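Local coordinates for protein thiamine pyrophosphokinase (Bacillus subtilis, PDB 3LM8) that catalyses the ATP-dependent conversion of thiamine to thiamine diphosphate, with AMP as the other product, and takes part in thiamine salvage, at residues 3-8 with 96-101; 27-32 with 45-50; 112-117 with 134-139; 158-163 with 204-209. The protein carries 1 engineered substitution. All coordinates share one frame; numbering follows the deposited sequence.

Contact 1 of 4, residues 3-8 with 96-101; sequences TINIVA and IIQIFG
Asn5 and Gln98 lie level with each other across the contact, and their side-chain amides also bond. They sit in two neighbouring parallel strands, 3-7 and 96-100, at the middle of the alpha/beta sheet. Five backbone bonds join the strands. Ile4 N gives to Ile96 O, Ile6 N to Gln98 O and Ala8 N to Phe100 O. In return Ile4 O takes Gln98 N, and Ile6 O takes Phe100 N at 2.7 Å. The backbone of Thr3, Asn5 and Val7 bonds the other way, to strand 26-31.

The two amide side chains run alongside each other and point the same way. Gln98 NE2 gives a nearly straight bond of 3.2 Å to Asn5 OD1 (165° at the hydrogen). OD1 lies in the Gln98 amide plane, but the two amides are turned 50° apart. Gln98 OE1 is satisfied by Arg128 NH1, so both ends of this amide are held. An alanine at Asn5 would probably leave Gln98 NE2 without this acceptor and its amide freer to turn.

On the other face, Ile4, Ile6, Ile97 and Ile99 present apolar side chains. Ile6 CD1 meets Ile97 CG2 at 4.0 Å, and helix 81-92 packs on Ile4 and Ile97. On the amide face, Phe100 CG is anti to its carbonyl carbon (chi1 -51°), and the ring edge brings CE2 to 3.9 Å from Asn5 CB.

Contact 2 of 4, residues 27-32 with 45-50; sequences LWIGVD and PVEAFG
Val31 CG2 rests on Phe49 CB at 4.0 Å in the buried apolar part of this contact. The Phe49 ring continues outward to Tyr73 and to Trp88, which it meets edge-to-face. Towards the start of the strand, Ile29 CG2 meets Val46 CG2 at 3.6 Å. Ile29 CG1 takes the crowded position between N and the carbonyl carbon (chi1 52°). This puts CG2 beside the backbone N, on the side of Val46. Further out, the Leu27 and Val46 side chains cross at about a right angle, with Leu27 CD2 3.9 Å from Val46 CG1.

The segments belong to a beta-alpha-beta unit in which helix 33-41 links parallel strands 26-31 and 47-49. Pro45 CB lies 3.6 Å from Gly30 N, and the same proline packs on Leu38 and Leu39 of that helix.

Backbone bonds close the contact. Trp28 O accepts Val46 N at 2.8 Å, in a bond close to straight. Gly30 uses both polar atoms: N gives to Glu47 O, and O takes Phe49 N. The last bond runs from Asp32 N to Phe49 O at 3.1 Å. Beyond it the Asp32 side chain leaves segment 45-50 and comes to about 6 Å from a bound magnesium ion.

Contact 3 of 4, residues 112-117 with 134-139; sequences GNIQLL and NHIQMF
Ile136 is the first residue of 134-139 to touch segment 112-117, and its CG2 meets both Ile114 and Leu117. CG2 is anti to the backbone N, and CB points toward the helix. Leu117 CD1 lies 3.6 Å from this methyl and Ile114 CD1 3.7 Å. Each of the two helix side chains crosses Ile136 at about a right angle. Ile136 CD1 adds a looser contact, 4.1 Å from Ile114 CD1.

Gln137 points away from the helix, and its backbone pairs with Met209 of the next strand.

Met138, a selenomethionine, returns to the helix side. Its SE lies 3.8 Å from Leu117 CB, and its CG is close to the same atom. The chain bends at its last torsion (chi3 24°), which carries CE to 3.6 Å from Leu117 O. Met138 also touches Ile206 and Ile208 of segment 204-209. Leu117 also packs on Ile127 and Leu129 of strand 126-131, and thus covers two adjacent strands.

The segment axes differ by 39°, with helix 107-122 packed on one face of the mixed sheet. No hydrogen bond joins the two segments. The contact therefore depends on the fit of branched and flexible apolar side chains, with no directional bond to fix its register.

Contact 4 of 4, residues 158-163 with 204-209; sequences IPFSED and KGILIM
Phe160 packs against Ile206 and Ile208 just past the end of strand 154-159. Its CB touches Ile206 CG2 at 3.6 Å. CG is anti to the backbone N (chi1 -171°), and the side chain then runs beside Ile206, pointing the same way. CG lies 4.0 Å from Ile206 CG2, and CD1 is as far from Ile206 CD1. On the other branch CD2 meets Ile208 CD1, which sits at the ring edge near its plane. The far rim reaches helix 107-122, where CE2 faces Ile114 and CZ faces Gln115, and Met138 also touches the side chain. An alanine at Phe160 would keep the CB contact but would probably open a gap beside Ile208 CD1 and the helix.

The backbones pair antiparallel. Ile158 N gives to Ile208 O at 2.9 Å, and Ile208 N gives to Ile158 O at 2.8 Å. Phe160 N then bonds to Ile206 O at 2.8 Å, although the bond is bent (133° at the hydrogen). Beyond Phe160 the chain turns off, and Asp163 OD1 bonds to Leu183 N.

On the other face Leu207 lies on Phe200 and Phe202 of the second, four-stranded sheet. The arrangement is an antiparallel edge pair, with 154-159 outermost, where two sheets face each other as in the beta-sandwich of thiamine pyrophosphokinase thiamine-binding domains.

All four contacts reach the same mixed sheet. Contacts 1 and 2 share the run of parallel strands: Asn5 N lies 2.9 Å from Leu27 O, and the centres of contacts 1 and 2 are 10 Å apart. Contact 2 is nested in the chain between the segments of contact 1. Contacts 3 and 4 meet through adjacent strands, with Gln137 O 2.7 Å from Met209 N. Contacts 2 and 4 are about 30 Å apart between centres, on opposite sides of the chain's centre. A magnesium ion lies about 6 Å from the Asp32 side chain, and one lies about 9 Å from that of Val7. Bound thiamine lies about 10 Å from the Ile158 side chain of contact 4.

Contact 1 of 4, residues 3-8 with 96-101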
loop_
_atom_site.group_PDB
_atom_site.type_symbol
_atom_site.label_atom_id
_atom_site.label_comp_id
_atom_site.label_asym_id
_atom_site.label_seq_id
_atom_site.Cartn_x
_atom_site.Cartn_y
_atom_site.Cartn_z
ATOM N N THR A 3 -6.047 -6.775 10.974
ATOM C CA THR A 3 -5.359 -6.365 9.756
ATOM C C THR A 3 -5.777 -7.146 8.523
ATOM O O THR A 3 -6.048 -8.346 8.593
ATOM C CB THR A 3 -3.841 -6.541 9.897
ATOM O OG1 THR A 3 -3.353 -5.671 10.919
ATOM C CG2 THR A 3 -3.136 -6.222 8.576
ATOM N N ILE A 4 -5.827 -6.466 7.389
ATOM C CA ILE A 4 -6.154 -7.145 6.149
ATOM C C ILE A 4 -5.016 -6.897 5.160
ATOM O O ILE A 4 -4.599 -5.754 4.970
ATOM C CB ILE A 4 -7.481 -6.653 5.570
ATOM C CG1 ILE A 4 -8.599 -6.963 6.554
ATOM C CG2 ILE A 4 -7.781 -7.366 4.237
ATOM C CD1 ILE A 4 -9.959 -6.560 6.062
ATOM N N ASN A 5 -4.484 -7.975 4.579
ATOM C CA ASN A 5 -3.406 -7.861 3.599
ATOM C C ASN A 5 -3.887 -8.371 2.255
ATOM O O ASN A 5 -4.372 -9.505 2.141
ATOM C CB ASN A 5 -2.179 -8.679 3.991
ATOM C CG ASN A 5 -1.507 -8.166 5.223
ATOM O OD1 ASN A 5 -1.857 -7.108 5.751
ATOM N ND2 ASN A 5 -0.526 -8.917 5.700
ATOM N N ILE A 6 -3.723 -7.527 1.241
ATOM C CA ILE A 6 -4.131 -7.836 -0.118
ATOM C C ILE A 6 -2.892 -7.948 -0.990
ATOM O O ILE A 6 -2.022 -7.066 -0.969
ATOM C CB ILE A 6 -4.986 -6.707 -0.690
ATOM C CG1 ILE A 6 -6.102 -6.338 0.291
ATOM C CG2 ILE A 6 -5.520 -7.111 -2.035
ATOM C CD1 ILE A 6 -6.934 -5.126 -0.133
ATOM N N VAL A 7 -2.809 -9.024 -1.763
ATOM C CA VAL A 7 -1.677 -9.217 -2.664
ATOM C C VAL A 7 -2.190 -9.162 -4.104
ATOM O O VAL A 7 -2.831 -10.096 -4.583
ATOM C CB VAL A 7 -0.983 -10.571 -2.394
ATOM C CG1 VAL A 7 0.155 -10.813 -3.395
ATOM C CG2 VAL A 7 -0.445 -10.575 -0.978
ATOM N N ALA A 8 -1.924 -8.040 -4.773
ATOM C CA ALA A 8 -2.346 -7.841 -6.155
ATOM C C ALA A 8 -1.441 -8.673 -7.047
ATOM O O ALA A 8 -0.450 -9.218 -6.574
ATOM C CB ALA A 8 -2.251 -6.368 -6.530
ATOM N N ILE A 96 -5.958 -1.623 9.796
ATOM C CA ILE A 96 -4.945 -1.448 8.772
ATOM C C ILE A 96 -5.122 -2.341 7.557
ATOM O O ILE A 96 -5.419 -3.523 7.679
ATOM C CB ILE A 96 -3.543 -1.752 9.350
ATOM C CG1 ILE A 96 -3.342 -0.987 10.658
ATOM C CG2 ILE A 96 -2.477 -1.360 8.356
ATOM C CD1 ILE A 96 -2.099 -1.374 11.429
ATOM N N ILE A 97 -4.942 -1.759 6.380
ATOM C CA ILE A 97 -4.994 -2.530 5.158
ATOM C C ILE A 97 -3.589 -2.384 4.594
ATOM O O ILE A 97 -3.039 -1.284 4.587
ATOM C CB ILE A 97 -6.005 -1.969 4.130
ATOM C CG1 ILE A 97 -7.435 -2.162 4.638
ATOM C CG2 ILE A 97 -5.848 -2.704 2.813
ATOM C CD1 ILE A 97 -8.477 -1.507 3.781
ATOM N N GLN A 98 -3.000 -3.493 4.162
ATOM C CA GLN A 98 -1.670 -3.471 3.573
ATOM C C GLN A 98 -1.735 -4.200 2.243
ATOM O O GLN A 98 -2.186 -5.342 2.170
ATOM C CB GLN A 98 -0.652 -4.116 4.519
ATOM C CG GLN A 98 -0.266 -3.194 5.674
ATOM C CD GLN A 98 0.658 -3.851 6.688
ATOM O OE1 GLN A 98 1.613 -3.224 7.179
ATOM N NE2 GLN A 98 0.372 -5.115 7.021
ATOM N N ILE A 99 -1.291 -3.526 1.188
ATOM C CA ILE A 99 -1.344 -4.090 -0.154
ATOM C C ILE A 99 0.026 -4.335 -0.763
ATOM O O ILE A 99 0.916 -3.478 -0.696
ATOM C CB ILE A 99 -2.134 -3.168 -1.104
ATOM C CG1 ILE A 99 -3.460 -2.749 -0.447
ATOM C CG2 ILE A 99 -2.387 -3.892 -2.415
ATOM C CD1 ILE A 99 -4.247 -1.687 -1.194
ATOM N N PHE A 100 0.175 -5.504 -1.380
ATOM C CA PHE A 100 1.430 -5.896 -2.016
ATOM C C PHE A 100 1.196 -6.190 -3.499
ATOM O O PHE A 100 0.044 -6.281 -3.942
ATOM C CB PHE A 100 1.987 -7.141 -1.317
ATOM C CG PHE A 100 2.073 -7.001 0.169
ATOM C CD1 PHE A 100 3.281 -6.687 0.783
ATOM C CD2 PHE A 100 0.932 -7.161 0.962
ATOM C CE1 PHE A 100 3.360 -6.535 2.173
ATOM C CE2 PHE A 100 0.995 -7.013 2.349
ATOM C CZ PHE A 100 2.216 -6.698 2.956
ATOM N N GLY A 101 2.287 -6.358 -4.252
ATOM C CA GLY A 101 2.169 -6.645 -5.675
ATOM C C GLY A 101 1.528 -5.433 -6.300
ATOM O O GLY A 101 0.674 -5.523 -7.188
#

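Contact 2 of 4, residues 27-32 with 45-50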
loop_
_atom_site.group_PDB
_atom_site.type_symbol
_atom_site.label_atom_id
_atom_site.label_comp_id
_atom_site.label_asym_id
_atom_site.label_seq_id
_atom_site.Cartn_x
_atom_site.Cartn_y
_atom_site.Cartn_z
ATOM N N LEU A 27 -5.844 -11.146 8.168
ATOM C CA LEU A 27 -6.487 -11.972 7.143
ATOM C C LEU A 27 -5.863 -11.627 5.802
ATOM O O LEU A 27 -5.445 -10.480 5.565
ATOM C CB LEU A 27 -7.977 -11.666 7.048
ATOM C CG LEU A 27 -8.790 -11.887 8.316
ATOM C CD1 LEU A 27 -10.014 -10.971 8.311
ATOM C CD2 LEU A 27 -9.168 -13.365 8.417
ATOM N N TRP A 28 -5.814 -12.613 4.917
ATOM C CA TRP A 28 -5.260 -12.398 3.590
ATOM C C TRP A 28 -6.281 -12.608 2.473
ATOM O O TRP A 28 -7.224 -13.392 2.601
ATOM C CB TRP A 28 -4.081 -13.329 3.341
ATOM C CG TRP A 28 -2.893 -13.114 4.214
ATOM C CD1 TRP A 28 -2.665 -13.680 5.427
ATOM C CD2 TRP A 28 -1.702 -12.379 3.881
ATOM N NE1 TRP A 28 -1.397 -13.366 5.869
ATOM C CE2 TRP A 28 -0.787 -12.567 4.940
ATOM C CE3 TRP A 28 -1.320 -11.587 2.789
ATOM C CZ2 TRP A 28 0.491 -11.994 4.939
ATOM C CZ3 TRP A 28 -0.049 -11.020 2.790
ATOM C CH2 TRP A 28 0.840 -11.228 3.857
ATOM N N ILE A 29 -6.088 -11.890 1.375
ATOM C CA ILE A 29 -6.957 -12.029 0.217
ATOM C C ILE A 29 -6.072 -11.876 -1.002
ATOM O O ILE A 29 -5.134 -11.080 -0.987
ATOM C CB ILE A 29 -8.077 -10.959 0.174
ATOM C CG1 ILE A 29 -7.484 -9.562 0.312
ATOM C CG2 ILE A 29 -9.088 -11.222 1.266
ATOM C CD1 ILE A 29 -8.509 -8.456 0.132
ATOM N N GLY A 30 -6.359 -12.659 -2.039
ATOM C CA GLY A 30 -5.577 -12.601 -3.257
ATOM C C GLY A 30 -6.331 -11.944 -4.391
ATOM O O GLY A 30 -7.543 -12.120 -4.532
ATOM N N VAL A 31 -5.604 -11.180 -5.199
ATOM C CA VAL A 31 -6.175 -10.469 -6.339
ATOM C C VAL A 31 -5.337 -10.828 -7.555
ATOM O O VAL A 31 -4.126 -10.669 -7.540
ATOM C CB VAL A 31 -6.140 -8.919 -6.107
ATOM C CG1 VAL A 31 -6.313 -8.178 -7.416
ATOM C CG2 VAL A 31 -7.239 -8.504 -5.115
ATOM N N ASP A 32 -5.982 -11.334 -8.597
ATOM C CA ASP A 32 -5.276 -11.715 -9.816
ATOM C C ASP A 32 -4.169 -12.704 -9.487
ATOM O O ASP A 32 -4.299 -13.474 -8.545
ATOM C CB ASP A 32 -4.683 -10.472 -10.483
ATOM C CG ASP A 32 -4.055 -10.773 -11.841
ATOM O OD1 ASP A 32 -4.727 -11.420 -12.680
ATOM O OD2 ASP A 32 -2.895 -10.355 -12.068
ATOM N N PRO A 45 -5.518 -17.474 0.828
ATOM C CA PRO A 45 -6.417 -16.320 0.911
ATOM C C PRO A 45 -7.766 -16.754 1.500
ATOM O O PRO A 45 -8.154 -17.910 1.344
ATOM C CB PRO A 45 -6.563 -15.884 -0.548
ATOM C CG PRO A 45 -5.382 -16.557 -1.265
ATOM C CD PRO A 45 -5.246 -17.856 -0.570
ATOM N N VAL A 46 -8.477 -15.848 2.173
ATOM C CA VAL A 46 -9.785 -16.199 2.719
ATOM C C VAL A 46 -10.736 -16.018 1.551
ATOM O O VAL A 46 -11.672 -16.795 1.359
ATOM C CB VAL A 46 -10.222 -15.271 3.888
ATOM C CG1 VAL A 46 -9.186 -15.308 5.011
ATOM C CG2 VAL A 46 -10.401 -13.855 3.399
ATOM N N GLU A 47 -10.475 -14.980 0.763
ATOM C CA GLU A 47 -11.272 -14.677 -0.418
ATOM C C GLU A 47 -10.265 -14.390 -1.533
ATOM O O GLU A 47 -9.065 -14.293 -1.284
ATOM C CB GLU A 47 -12.149 -13.431 -0.203
ATOM C CG GLU A 47 -12.867 -13.331 1.142
ATOM C CD GLU A 47 -14.066 -14.272 1.303
ATOM O OE1 GLU A 47 -14.672 -14.250 2.405
ATOM O OE2 GLU A 47 -14.404 -15.017 0.349
ATOM N N ALA A 48 -10.760 -14.261 -2.758
ATOM C CA ALA A 48 -9.921 -13.964 -3.911
ATOM C C ALA A 48 -10.767 -13.176 -4.902
ATOM O O ALA A 48 -11.929 -13.505 -5.137
ATOM C CB ALA A 48 -9.408 -15.263 -4.554
ATOM N N PHE A 49 -10.181 -12.129 -5.472
ATOM C CA PHE A 49 -10.882 -11.280 -6.429
ATOM C C PHE A 49 -10.234 -11.268 -7.818
ATOM O O PHE A 49 -9.009 -11.339 -7.956
ATOM C CB PHE A 49 -10.955 -9.845 -5.905
ATOM C CG PHE A 49 -11.686 -9.707 -4.608
ATOM C CD1 PHE A 49 -11.160 -10.233 -3.436
ATOM C CD2 PHE A 49 -12.896 -9.016 -4.551
ATOM C CE1 PHE A 49 -11.826 -10.071 -2.219
ATOM C CE2 PHE A 49 -13.577 -8.847 -3.331
ATOM C CZ PHE A 49 -13.039 -9.374 -2.169
ATOM N N GLY A 50 -11.067 -11.160 -8.848
ATOM C CA GLY A 50 -10.559 -11.134 -10.209
ATOM C C GLY A 50 -10.969 -12.367 -10.982
ATOM O O GLY A 50 -11.776 -13.168 -10.509
#

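Contact 3 of 4, residues 112-117 with 134-139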
loop_
_atom_site.group_PDB
_atom_site.type_symbol
_atom_site.label_atom_id
_atom_site.label_comp_id
_atom_site.label_asym_id
_atom_site.label_seq_id
_atom_site.Cartn_x
_atom_site.Cartn_y
_atom_site.Cartn_z
ATOM N N GLY A 112 -2.264 3.764 -10.722
ATOM C CA GLY A 112 -3.619 3.453 -10.349
ATOM C C GLY A 112 -3.633 3.234 -8.854
ATOM O O GLY A 112 -4.185 4.041 -8.103
ATOM N N ASN A 113 -2.993 2.154 -8.415
ATOM C CA ASN A 113 -2.955 1.813 -6.995
ATOM C C ASN A 113 -2.836 3.051 -6.099
ATOM O O ASN A 113 -3.469 3.128 -5.045
ATOM C CB ASN A 113 -1.830 0.803 -6.739
ATOM C CG ASN A 113 -1.942 -0.426 -7.646
ATOM O OD1 ASN A 113 -3.003 -1.034 -7.750
ATOM N ND2 ASN A 113 -0.847 -0.787 -8.306
ATOM N N ILE A 114 -2.047 4.026 -6.540
ATOM C CA ILE A 114 -1.870 5.272 -5.798
ATOM C C ILE A 114 -3.208 5.986 -5.579
ATOM O O ILE A 114 -3.494 6.477 -4.485
ATOM C CB ILE A 114 -0.914 6.205 -6.544
ATOM C CG1 ILE A 114 0.526 5.763 -6.284
ATOM C CG2 ILE A 114 -1.155 7.660 -6.128
ATOM C CD1 ILE A 114 0.958 5.948 -4.843
ATOM N N GLN A 115 -4.028 6.043 -6.619
ATOM C CA GLN A 115 -5.329 6.685 -6.499
ATOM C C GLN A 115 -6.156 5.942 -5.455
ATOM O O GLN A 115 -6.956 6.546 -4.742
ATOM C CB GLN A 115 -6.067 6.659 -7.833
ATOM C CG GLN A 115 -5.271 7.214 -9.005
ATOM C CD GLN A 115 -5.012 8.705 -8.895
ATOM O OE1 GLN A 115 -3.910 9.132 -8.543
ATOM N NE2 GLN A 115 -6.036 9.508 -9.198
ATOM N N LEU A 116 -5.968 4.628 -5.371
ATOM C CA LEU A 116 -6.700 3.809 -4.406
ATOM C C LEU A 116 -6.553 4.361 -2.990
ATOM O O LEU A 116 -7.492 4.306 -2.199
ATOM C CB LEU A 116 -6.194 2.354 -4.432
ATOM C CG LEU A 116 -6.523 1.442 -5.626
ATOM C CD1 LEU A 116 -8.020 1.286 -5.755
ATOM C CD2 LEU A 116 -5.969 2.022 -6.902
ATOM N N LEU A 117 -5.370 4.879 -2.670
ATOM C CA LEU A 117 -5.113 5.428 -1.344
ATOM C C LEU A 117 -6.042 6.600 -1.006
ATOM O O LEU A 117 -6.321 6.883 0.172
ATOM C CB LEU A 117 -3.667 5.899 -1.265
ATOM C CG LEU A 117 -2.610 4.813 -1.392
ATOM C CD1 LEU A 117 -1.250 5.449 -1.665
ATOM C CD2 LEU A 117 -2.600 3.990 -0.121
ATOM N N ASN A 134 9.672 -0.027 -0.857
ATOM C CA ASN A 134 8.877 1.164 -0.598
ATOM C C ASN A 134 7.627 0.931 0.250
ATOM O O ASN A 134 7.058 -0.161 0.261
ATOM C CB ASN A 134 8.460 1.835 -1.917
ATOM C CG ASN A 134 9.635 2.134 -2.816
ATOM O OD1 ASN A 134 10.137 1.250 -3.512
ATOM N ND2 ASN A 134 10.091 3.377 -2.800
ATOM N N HIS A 135 7.224 1.982 0.962
ATOM C CA HIS A 135 6.029 1.983 1.791
ATOM C C HIS A 135 5.341 3.300 1.473
ATOM O O HIS A 135 5.851 4.375 1.776
ATOM C CB HIS A 135 6.382 1.935 3.279
ATOM C CG HIS A 135 6.791 0.581 3.765
ATOM N ND1 HIS A 135 7.080 0.323 5.087
ATOM C CD2 HIS A 135 6.955 -0.591 3.108
ATOM C CE1 HIS A 135 7.403 -0.950 5.224
ATOM N NE2 HIS A 135 7.336 -1.528 4.038
ATOM N N ILE A 136 4.183 3.223 0.847
ATOM C CA ILE A 136 3.472 4.434 0.492
ATOM C C ILE A 136 2.246 4.596 1.362
ATOM O O ILE A 136 1.560 3.616 1.667
ATOM C CB ILE A 136 3.050 4.400 -0.989
ATOM C CG1 ILE A 136 4.294 4.260 -1.853
ATOM C CG2 ILE A 136 2.312 5.684 -1.359
ATOM C CD1 ILE A 136 4.015 3.763 -3.205
ATOM N N GLN A 137 1.974 5.834 1.760
ATOM C CA GLN A 137 0.820 6.125 2.599
ATOM C C GLN A 137 0.392 7.568 2.416
ATOM O O GLN A 137 1.218 8.467 2.262
ATOM C CB GLN A 137 1.153 5.877 4.067
ATOM C CG GLN A 137 0.085 5.135 4.833
ATOM C CD GLN A 137 0.437 4.981 6.305
ATOM O OE1 GLN A 137 1.448 4.363 6.657
ATOM N NE2 GLN A 137 -0.397 5.548 7.176
HETATM N N MSE A 138 -0.916 7.777 2.419
HETATM C CA MSE A 138 -1.469 9.105 2.258
HETATM C C MSE A 138 -2.067 9.569 3.566
HETATM O O MSE A 138 -2.599 8.773 4.332
HETATM C CB MSE A 138 -2.543 9.105 1.173
HETATM C CG MSE A 138 -2.012 9.400 -0.218
HETATM SE SE MSE A 138 -3.426 9.654 -1.514
HETATM C CE MSE A 138 -4.868 10.178 -0.335
ATOM N N PHE A 139 -1.977 10.861 3.832
ATOM C CA PHE A 139 -2.544 11.385 5.065
ATOM C C PHE A 139 -3.347 12.655 4.882
ATOM O O PHE A 139 -3.001 13.536 4.077
ATOM C CB PHE A 139 -1.459 11.701 6.101
ATOM C CG PHE A 139 -0.653 10.516 6.543
ATOM C CD1 PHE A 139 0.403 10.050 5.767
ATOM C CD2 PHE A 139 -0.931 9.890 7.757
ATOM C CE1 PHE A 139 1.179 8.973 6.195
ATOM C CE2 PHE A 139 -0.167 8.813 8.196
ATOM C CZ PHE A 139 0.896 8.349 7.415
#

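Contact 4 of 4, residues 158-163 with 204-209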
loop_
_atom_site.group_PDB
_atom_site.type_symbol
_atom_site.label_atom_id
_atom_site.label_comp_id
_atom_site.label_asym_id
_atom_site.label_seq_id
_atom_site.Cartn_x
_atom_site.Cartn_y
_atom_site.Cartn_z
ATOM N N ILE A 158 5.021 14.028 -0.657
ATOM C CA ILE A 158 4.551 14.609 -1.904
ATOM C C ILE A 158 3.097 15.036 -1.811
ATOM O O ILE A 158 2.233 14.255 -1.415
ATOM C CB ILE A 158 4.713 13.608 -3.052
ATOM C CG1 ILE A 158 6.159 13.117 -3.086
ATOM C CG2 ILE A 158 4.339 14.263 -4.368
ATOM C CD1 ILE A 158 6.402 12.010 -4.055
ATOM N N PRO A 159 2.812 16.294 -2.171
ATOM C CA PRO A 159 1.449 16.841 -2.133
ATOM C C PRO A 159 0.586 16.055 -3.110
ATOM O O PRO A 159 1.097 15.579 -4.125
ATOM C CB PRO A 159 1.632 18.292 -2.593
ATOM C CG PRO A 159 3.098 18.591 -2.301
ATOM C CD PRO A 159 3.779 17.291 -2.662
ATOM N N PHE A 160 -0.709 15.923 -2.821
ATOM C CA PHE A 160 -1.594 15.180 -3.715
ATOM C C PHE A 160 -2.638 16.013 -4.460
ATOM O O PHE A 160 -2.358 16.540 -5.531
ATOM C CB PHE A 160 -2.293 14.044 -2.966
ATOM C CG PHE A 160 -3.042 13.101 -3.868
ATOM C CD1 PHE A 160 -4.408 13.260 -4.090
ATOM C CD2 PHE A 160 -2.375 12.066 -4.519
ATOM C CE1 PHE A 160 -5.098 12.400 -4.947
ATOM C CE2 PHE A 160 -3.054 11.202 -5.377
ATOM C CZ PHE A 160 -4.418 11.369 -5.591
ATOM N N SER A 161 -3.838 16.136 -3.908
ATOM C CA SER A 161 -4.888 16.892 -4.592
ATOM C C SER A 161 -4.586 18.386 -4.765
ATOM O O SER A 161 -4.696 18.919 -5.871
ATOM C CB SER A 161 -6.232 16.715 -3.872
ATOM O OG SER A 161 -6.214 17.317 -2.589
ATOM N N GLU A 162 -4.210 19.060 -3.680
ATOM C CA GLU A 162 -3.907 20.486 -3.741
ATOM C C GLU A 162 -2.662 20.818 -2.929
ATOM O O GLU A 162 -1.937 19.923 -2.490
ATOM C CB GLU A 162 -5.081 21.305 -3.198
ATOM C CG GLU A 162 -6.453 20.889 -3.717
ATOM C CD GLU A 162 -7.323 20.264 -2.634
ATOM O OE1 GLU A 162 -8.491 19.926 -2.928
ATOM O OE2 GLU A 162 -6.839 20.110 -1.489
ATOM N N ASP A 163 -2.423 22.113 -2.730
ATOM C CA ASP A 163 -1.274 22.567 -1.951
ATOM C C ASP A 163 -1.330 22.083 -0.498
ATOM O O ASP A 163 -2.407 21.875 0.068
ATOM C CB ASP A 163 -1.191 24.095 -1.944
ATOM C CG ASP A 163 -0.940 24.682 -3.318
ATOM O OD1 ASP A 163 -0.386 23.965 -4.185
ATOM O OD2 ASP A 163 -1.281 25.875 -3.518
ATOM N N LYS A 204 -3.898 21.641 5.901
ATOM C CA LYS A 204 -4.768 21.475 4.745
ATOM C C LYS A 204 -4.115 20.693 3.597
ATOM O O LYS A 204 -2.908 20.800 3.363
ATOM C CB LYS A 204 -5.211 22.860 4.254
ATOM C CG LYS A 204 -6.367 22.844 3.258
ATOM C CD LYS A 204 -6.806 24.266 2.902
ATOM C CE LYS A 204 -8.129 24.270 2.159
ATOM N NZ LYS A 204 -9.230 23.768 3.028
ATOM N N GLY A 205 -4.926 19.915 2.878
ATOM C CA GLY A 205 -4.415 19.130 1.766
ATOM C C GLY A 205 -4.286 17.630 2.008
ATOM O O GLY A 205 -4.669 17.098 3.052
ATOM N N ILE A 206 -3.739 16.942 1.014
ATOM C CA ILE A 206 -3.536 15.499 1.075
ATOM C C ILE A 206 -2.056 15.255 0.869
ATOM O O ILE A 206 -1.498 15.613 -0.164
ATOM C CB ILE A 206 -4.308 14.793 -0.044
ATOM C CG1 ILE A 206 -5.790 15.139 0.071
ATOM C CG2 ILE A 206 -4.091 13.288 0.030
ATOM C CD1 ILE A 206 -6.583 14.772 -1.152
ATOM N N LEU A 207 -1.414 14.647 1.854
ATOM C CA LEU A 207 0.012 14.395 1.753
ATOM C C LEU A 207 0.321 12.920 1.510
ATOM O O LEU A 207 -0.346 12.034 2.055
ATOM C CB LEU A 207 0.698 14.851 3.029
ATOM C CG LEU A 207 2.217 14.890 2.938
ATOM C CD1 LEU A 207 2.625 16.096 2.081
ATOM C CD2 LEU A 207 2.820 14.985 4.339
ATOM N N ILE A 208 1.326 12.664 0.678
ATOM C CA ILE A 208 1.741 11.296 0.386
ATOM C C ILE A 208 3.086 11.113 1.062
ATOM O O ILE A 208 3.885 12.047 1.113
ATOM C CB ILE A 208 1.928 11.054 -1.128
ATOM C CG1 ILE A 208 0.649 11.411 -1.875
ATOM C CG2 ILE A 208 2.264 9.573 -1.384
ATOM C CD1 ILE A 208 0.777 11.311 -3.383
HETATM N N MSE A 209 3.337 9.921 1.587
HETATM C CA MSE A 209 4.609 9.657 2.235
HETATM C C MSE A 209 5.230 8.399 1.682
HETATM O O MSE A 209 4.657 7.317 1.775
HETATM C CB MSE A 209 4.445 9.497 3.744
HETATM C CG MSE A 209 5.756 9.130 4.463
HETATM SE SE MSE A 209 5.548 8.620 6.331
HETATM C CE MSE A 209 6.401 10.111 7.193
#